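Local coordinates for sulfate transporter sulfate transporter family protein (Wolinella succinogenes, PDB 4DGF), which is the STAS domain of a SulP-family membrane protein that probably carries sulfate or a related anion across the membrane, at residues A[33-36]-A[37-41]; A[68-71]-A[72-76]. All coordinates share one frame; numbering follows the deposited sequence. Where two conformers were deposited one is given.

Interaction 1: A[33-36]-A[37-41]; sequences FFFG and VADRL. With FMT (formic acid), chain D.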
ATOM      1  N   PHE A  33       8.764  -2.571   8.626  1.00 10.75           N
ATOM      2  CA  PHE A  33       8.261  -3.658   7.756  1.00  9.54           C
ATOM      3  C   PHE A  33       9.348  -4.680   7.631  1.00 10.02           C
ATOM      4  O   PHE A  33      10.165  -4.708   6.663  1.00  8.66           O
ATOM      5  CB  PHE A  33       7.867  -2.983   6.447  1.00 10.29           C
ATOM      6  CG  PHE A  33       7.138  -3.862   5.462  1.00 10.20           C
ATOM      7  CD1 PHE A  33       6.409  -3.238   4.432  1.00 11.78           C
ATOM      8  CD2 PHE A  33       7.160  -5.256   5.528  1.00 11.88           C
ATOM      9  CE1 PHE A  33       5.756  -3.972   3.444  1.00 11.65           C
ATOM     10  CE2 PHE A  33       6.520  -5.980   4.576  1.00 12.58           C
ATOM     11  CZ  PHE A  33       5.841  -5.298   3.505  1.00 11.85           C
ATOM     12  N   PHE A  34       9.368  -5.572   8.629  1.00  9.58           N
ATOM     13  CA  PHE A  34      10.343  -6.624   8.702  1.00  9.78           C
ATOM     14  C   PHE A  34       9.598  -7.999   8.574  1.00  9.94           C
ATOM     15  O   PHE A  34       8.498  -8.042   7.984  1.00 10.21           O
ATOM     16  CB  PHE A  34      11.194  -6.597  10.014  1.00 10.80           C
ATOM     17  CG  PHE A  34      11.944  -5.342  10.272  1.00 11.01           C
ATOM     18  CD1 PHE A  34      12.382  -4.540   9.189  1.00 11.46           C
ATOM     19  CD2 PHE A  34      12.273  -4.917  11.636  1.00 13.26           C
ATOM     20  CE1 PHE A  34      13.069  -3.335   9.453  1.00 12.10           C
ATOM     21  CE2 PHE A  34      13.017  -3.743  11.843  1.00 13.26           C
ATOM     22  CZ  PHE A  34      13.377  -2.932  10.716  1.00 12.49           C
ATOM     23  N   PHE A  35      10.162  -9.058   9.184  1.00 10.60           N
ATOM     24  CA  PHE A  35       9.612 -10.397   8.806  1.00 10.90           C
ATOM     25  C   PHE A  35       8.186 -10.515   9.347  1.00 10.31           C
ATOM     26  O   PHE A  35       7.384 -11.243   8.764  1.00 11.30           O
ATOM     27  CB  PHE A  35      10.507 -11.537   9.394  1.00 11.68           C
ATOM     28  CG  PHE A  35      10.339 -11.779  10.868  1.00 12.53           C
ATOM     29  CD1 PHE A  35       9.466 -12.793  11.330  1.00 13.69           C
ATOM     30  CD2 PHE A  35      10.981 -10.971  11.826  1.00 11.95           C
ATOM     31  CE1 PHE A  35       9.297 -13.026  12.712  1.00 13.51           C
ATOM     32  CE2 PHE A  35      10.855 -11.219  13.215  1.00 13.37           C
ATOM     33  CZ  PHE A  35       9.949 -12.231  13.631  1.00 13.79           C
ATOM     34  N   GLY A  36       7.899  -9.876  10.518  1.00 10.09           N
ATOM     35  CA  GLY A  36       6.491  -9.997  11.153  1.00 11.49           C
ATOM     36  C   GLY A  36       5.423  -9.521  10.177  1.00 11.15           C
ATOM     37  O   GLY A  36       4.401 -10.210   9.912  1.00 13.32           O
ATOM     38  N   VAL A  37       5.587  -8.288   9.660  1.00 10.58           N
ATOM     39  CA  VAL A  37       4.659  -7.693   8.713  1.00 10.23           C
ATOM     40  C   VAL A  37       4.682  -8.547   7.445  1.00 10.44           C
ATOM     41  O   VAL A  37       3.631  -8.857   6.841  1.00 11.74           O
ATOM     42  CB  VAL A  37       5.033  -6.319   8.394  1.00 11.21           C
ATOM     43  CG1 VAL A  37       4.264  -5.703   7.240  1.00 11.16           C
ATOM     44  CG2 VAL A  37       4.987  -5.423   9.618  1.00 10.86           C
ATOM     45  N   ALA A  38       5.875  -8.869   7.000  1.00 10.24           N
ATOM     46  CA  ALA A  38       5.930  -9.706   5.767  1.00 11.64           C
ATOM     47  C   ALA A  38       5.048 -10.969   5.911  1.00 14.11           C
ATOM     48  O   ALA A  38       4.350 -11.273   4.982  1.00 17.15           O
ATOM     49  CB  ALA A  38       7.381 -10.024   5.459  1.00 13.24           C
ATOM     50  N   ASP A  39       5.102 -11.661   7.019  1.00 13.90           N
ATOM     51  CA  ASP A  39       4.348 -12.922   7.228  1.00 18.05           C
ATOM     52  C   ASP A  39       2.840 -12.640   7.157  1.00 17.76           C
ATOM     53  O   ASP A  39       2.043 -13.468   6.712  1.00 19.05           O
ATOM     54  CB  ASP A  39       4.650 -13.499   8.605  1.00 22.97           C
ATOM     55  CG  ASP A  39       5.310 -14.842   8.533  1.00 36.07           C
ATOM     56  OD1 ASP A  39       4.656 -15.720   7.873  1.00 39.17           O
ATOM     57  OD2 ASP A  39       6.444 -15.009   9.150  1.00 42.46           O
ATOM     58  N   ARG A  40       2.451 -11.486   7.647  1.00 14.02           N
ATOM     59  CA  ARG A  40       0.993 -11.119   7.635  1.00 15.04           C
ATOM     60  C   ARG A  40       0.486 -10.604   6.266  1.00 15.81           C
ATOM     61  O   ARG A  40      -0.627 -10.950   5.833  1.00 19.42           O
ATOM     62  CB  ARG A  40       0.717 -10.080   8.674  1.00 12.99           C
ATOM     63  CG  ARG A  40       0.895 -10.614  10.060  1.00 14.79           C
ATOM     64  CD  ARG A  40       0.518  -9.585  11.106  1.00 14.01           C
ATOM     65  NE  ARG A  40       1.282  -8.339  11.153  1.00 15.36           N
ATOM     66  CZ  ARG A  40       2.303  -8.102  11.952  1.00 14.73           C
ATOM     67  NH1 ARG A  40       2.812  -9.027  12.846  1.00 14.81           N
ATOM     68  NH2 ARG A  40       2.812  -6.912  11.961  1.00 14.97           N
ATOM     69  N   LEU A  41       1.311  -9.898   5.509  1.00 14.27           N
ATOM     70  CA  LEU A  41       0.877  -9.385   4.213  1.00 15.68           C
ATOM     71  C   LEU A  41       0.817 -10.518   3.130  1.00 17.68           C
ATOM     72  O   LEU A  41       0.007 -10.480   2.139  1.00 15.04           O
ATOM     73  CB  LEU A  41       1.788  -8.254   3.707  1.00 17.08           C
ATOM     74  CG  LEU A  41       1.379  -7.620   2.352  1.00 15.62           C
ATOM     75  CD1 LEU A  41      -0.056  -6.994   2.397  1.00 20.37           C
ATOM     76  CD2 LEU A  41       2.468  -6.578   2.020  1.00 18.53           C
TER
HETATM   77  C   FMT D 602       0.341  -5.279   9.685  1.00 15.48           C
HETATM   78  O1  FMT D 602       0.529  -6.447   9.305  1.00 13.34           O
HETATM   79  O2  FMT D 602       1.195  -4.875  10.569  1.00 12.06           O
HETATM   80  O   HOH W   1       7.767  -6.634  10.971  1.00 14.20           O
HETATM   81  O   HOH W   2       8.460 -13.268   7.062  1.00 24.09           O
HETATM   82  O   HOH W   3       3.398 -11.928  12.025  1.00 17.11           O
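The Phe33 ring has CG1 of Val37 on one face: the methyl carbon stands 3.7 Å from the ring centroid, a CH-pi contact displaced toward the CD2-CE2 rim. Leu41 CD2 comes obliquely to the far end of the same ring, 3.9 Å from Phe33 CZ. Phe33 reaches them because its CG lies anti to the backbone N (chi1 -172°), which carries the ring forward along the first turns of helix 35-41; a flat aromatic suits this place, spanning residues 37 to 41 from just before the helix. The Arg40 guanidinium is the second flat group. Gly36 O lies over one of its faces, brought there by a bend at chi3 that folds the arginine back. Formic acid, probably from the crystallisation liquor, meets the guanidinium edge with both oxygens. NE of Arg40 donates to formic acid O1 at 2.7 Å, an almost straight bond of 174°. NH2 of Arg40 donates to formic acid O2 at 2.9 Å. At the Phe35 ring, OD2 of Asp39 sits near the plane, 4.3 Å from Phe35 CD1.

Phe34 is the N-cap residue, and Phe34 O accepts from Ala38 N at 2.9 Å to begin the helical bonding, followed by Asp39 N to Phe35 O. One water accepts from both Phe34 N and Val37 N, bridging two amides at the start of the helix. The Tyr27 hydroxyl, from strand 24-28, and Asn30 N, just after it, also hydrogen-bond to the formic acid. Helix 35-41 is the crossover of the beta-alpha-beta unit from strand 24-28 to strand 54-58, and its apolar side packs against helix 67-83.

Interaction 2: A[68-71]-A[72-76]; sequences TGMH and ALWEF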
ATOM      1  N   THR A  68      13.635  -8.704   3.829  1.00 12.38           N
ATOM      2  CA  THR A  68      12.514  -9.602   3.893  1.00 12.53           C
ATOM      3  C   THR A  68      11.232  -8.838   3.653  1.00 11.70           C
ATOM      4  O   THR A  68      10.324  -9.302   2.957  1.00 11.81           O
ATOM      5  CB  THR A  68      12.535 -10.254   5.307  1.00 13.27           C
ATOM      6  OG1 THR A  68      13.685 -11.132   5.406  1.00 15.02           O
ATOM      7  CG2 THR A  68      11.277 -11.168   5.550  1.00 13.50           C
ATOM      8  N   GLY A  69      11.067  -7.686   4.341  1.00 11.11           N
ATOM      9  CA  GLY A  69       9.946  -6.759   4.062  1.00 10.83           C
ATOM     10  C   GLY A  69       9.845  -6.381   2.556  1.00 11.36           C
ATOM     11  O   GLY A  69       8.795  -6.385   1.947  1.00 10.74           O
HETATM   12  N   MSE A  70      11.005  -6.014   1.962  1.00 11.06           N
HETATM   13  CA  MSE A  70      10.951  -5.546   0.575  1.00 11.05           C
HETATM   14  C   MSE A  70      10.590  -6.758  -0.306  1.00 11.50           C
HETATM   15  O   MSE A  70       9.789  -6.609  -1.240  1.00 12.67           O
HETATM   16  CB  MSE A  70      12.366  -5.043   0.298  1.00 11.52           C
HETATM   17  CG  MSE A  70      12.395  -4.404  -1.124  1.00 11.91           C
HETATM   18 SE   MSE A  70      11.294  -2.802  -1.387  0.80 11.87          SE
HETATM   19  CE  MSE A  70       9.896  -3.549  -2.488  1.00 12.55           C
ATOM     20  N   HIS A  71      11.084  -7.950   0.055  1.00 12.89           N
ATOM     21  CA  HIS A  71      10.683  -9.080  -0.777  1.00 13.14           C
ATOM     22  C   HIS A  71       9.170  -9.321  -0.728  1.00 13.23           C
ATOM     23  O   HIS A  71       8.524  -9.525  -1.747  1.00 14.03           O
ATOM     24  CB  HIS A  71      11.425 -10.332  -0.331  1.00 15.57           C
ATOM     25  CG  HIS A  71      11.009 -11.554  -1.098  1.00 18.20           C
ATOM     26  ND1 HIS A  71      10.196 -12.477  -0.567  1.00 22.01           N
ATOM     27  CD2 HIS A  71      11.262 -11.925  -2.423  1.00 24.07           C
ATOM     28  CE1 HIS A  71       9.973 -13.480  -1.543  1.00 23.37           C
ATOM     29  NE2 HIS A  71      10.619 -13.112  -2.652  1.00 23.22           N
ATOM     30  N   ALA A  72       8.588  -9.185   0.458  1.00 12.77           N
ATOM     31  CA  ALA A  72       7.151  -9.387   0.594  1.00 12.52           C
ATOM     32  C   ALA A  72       6.401  -8.290  -0.201  1.00 12.03           C
ATOM     33  O   ALA A  72       5.314  -8.592  -0.835  1.00 13.19           O
ATOM     34  CB  ALA A  72       6.818  -9.276   2.076  1.00 13.06           C
ATOM     35  N   LEU A  73       6.903  -7.048  -0.175  1.00 10.80           N
ATOM     36  CA  LEU A  73       6.221  -5.953  -0.848  1.00 11.24           C
ATOM     37  C   LEU A  73       6.280  -6.166  -2.389  1.00 12.41           C
ATOM     38  O   LEU A  73       5.255  -5.967  -3.041  1.00 15.17           O
ATOM     39  CB  LEU A  73       6.795  -4.639  -0.366  1.00 11.40           C
ATOM     40  CG  LEU A  73       6.314  -3.414  -1.100  1.00 12.01           C
ATOM     41  CD1 LEU A  73       4.806  -3.205  -0.847  1.00 13.19           C
ATOM     42  CD2 LEU A  73       7.063  -2.173  -0.534  1.00 12.00           C
ATOM     43  N   TRP A  74       7.374  -6.692  -2.918  1.00 13.05           N
ATOM     44  CA  TRP A  74       7.494  -6.989  -4.358  1.00 14.28           C
ATOM     45  C   TRP A  74       6.511  -8.088  -4.717  1.00 14.33           C
ATOM     46  O   TRP A  74       5.812  -8.003  -5.799  1.00 14.01           O
ATOM     47  CB  TRP A  74       8.845  -7.630  -4.762  1.00 17.14           C
ATOM     48  CG  TRP A  74       9.936  -6.641  -4.999  1.00 17.50           C
ATOM     49  CD1 TRP A  74      11.097  -6.428  -4.250  1.00 18.72           C
ATOM     50  CD2 TRP A  74      10.039  -5.707  -6.092  1.00 17.57           C
ATOM     51  NE1 TRP A  74      11.876  -5.476  -4.828  1.00 17.95           N
ATOM     52  CE2 TRP A  74      11.309  -4.975  -5.887  1.00 18.53           C
ATOM     53  CE3 TRP A  74       9.251  -5.408  -7.215  1.00 22.55           C
ATOM     54  CZ2 TRP A  74      11.766  -3.978  -6.779  1.00 21.68           C
ATOM     55  CZ3 TRP A  74       9.702  -4.398  -8.067  1.00 22.88           C
ATOM     56  CH2 TRP A  74      10.935  -3.703  -7.856  1.00 23.13           C
ATOM     57  N   GLU A  75       6.458  -9.137  -3.902  0.50 14.37           N
ATOM     58  CA  GLU A  75       5.571 -10.234  -4.275  0.50 16.13           C
ATOM     59  C   GLU A  75       4.107  -9.798  -4.096  0.50 15.23           C
ATOM     60  O   GLU A  75       3.238 -10.280  -4.794  0.50 16.00           O
ATOM     61  CB  GLU A  75       5.900 -11.514  -3.507  0.50 18.97           C
ATOM     62  CG  GLU A  75       5.260 -11.562  -2.149  0.50 22.90           C
ATOM     63  CD  GLU A  75       5.332 -12.944  -1.483  0.50 27.01           C
ATOM     64  OE1 GLU A  75       4.938 -13.953  -2.155  0.50 30.53           O
ATOM     65  OE2 GLU A  75       5.757 -12.997  -0.283  0.50 25.56           O
ATOM     66  N   PHE A  76       3.828  -8.839  -3.209  1.00 13.30           N
ATOM     67  CA  PHE A  76       2.496  -8.386  -3.087  1.00 13.51           C
ATOM     68  C   PHE A  76       2.077  -7.582  -4.330  1.00 13.88           C
ATOM     69  O   PHE A  76       0.919  -7.714  -4.817  1.00 12.75           O
ATOM     70  CB  PHE A  76       2.300  -7.551  -1.811  1.00 13.05           C
ATOM     71  CG  PHE A  76       0.869  -7.186  -1.587  1.00 14.93           C
ATOM     72  CD1 PHE A  76      -0.046  -8.125  -1.207  1.00 15.55           C
ATOM     73  CD2 PHE A  76       0.447  -5.888  -1.792  1.00 16.35           C
ATOM     74  CE1 PHE A  76      -1.393  -7.790  -1.043  1.00 16.39           C
ATOM     75  CE2 PHE A  76      -0.904  -5.538  -1.633  1.00 19.77           C
ATOM     76  CZ  PHE A  76      -1.821  -6.508  -1.306  1.00 17.61           C
TER
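A Met-aromatic contact spans one turn of helix 67-83, the crossover helix of the second beta-alpha-beta unit in this STAS domain. Met70, present as selenomethionine, lays its terminal methyl CE over one face of the Trp74 indole, 3.7 Å from the centroid of the five-membered ring and 17° off its normal. The selenium stands obliquely to the same ring. Bends at chi2 (64°) and chi3 fold the Met70 chain back, bringing Met70 CE also to Leu73 CD2 at 3.7 Å. The flexible, unbranched methionine chain suits this place between Leu73 and the indole. With an alanine in place of Trp74, the Met70 methyl would probably lose its aromatic surface and Phe105 its edge-to-face partner. Met70 and Leu73 also pack on Leu100 of helix 94-103. Gly69 and Ala72 are small on the side turned to helix 35-41, where a close approach of the two helices suits them. Asp66 OD1 accepts from Gly69 N. Backbone bonds hold the turn, among them Leu73 N to Gly69 O, and Trp74 N donates to Met70 O at 2.9 Å.

Overall arrangement
Interactions 1 and 2 lie on the crossover helices of successive beta-alpha-beta units, packed together with their centres about 9 Å apart. Where they meet, the faces are mostly buried and small or apolar: Phe33 CD2 rests 3.5 Å from Gly69 CA, Ala38 CB lies 3.5 Å from Ala72 CB, and Leu41 touches Phe76, with Phe35 against Thr68 at the exposed end. Away from this seam they differ. Interaction 1 takes in the start of its helix, where waters and a formic acid engage polar groups near the surface. Interaction 2 lies within a longer helix and turns selenomethionine and leucine into the core against helices 94-103 and 105-109, while His71 marks its exposed side.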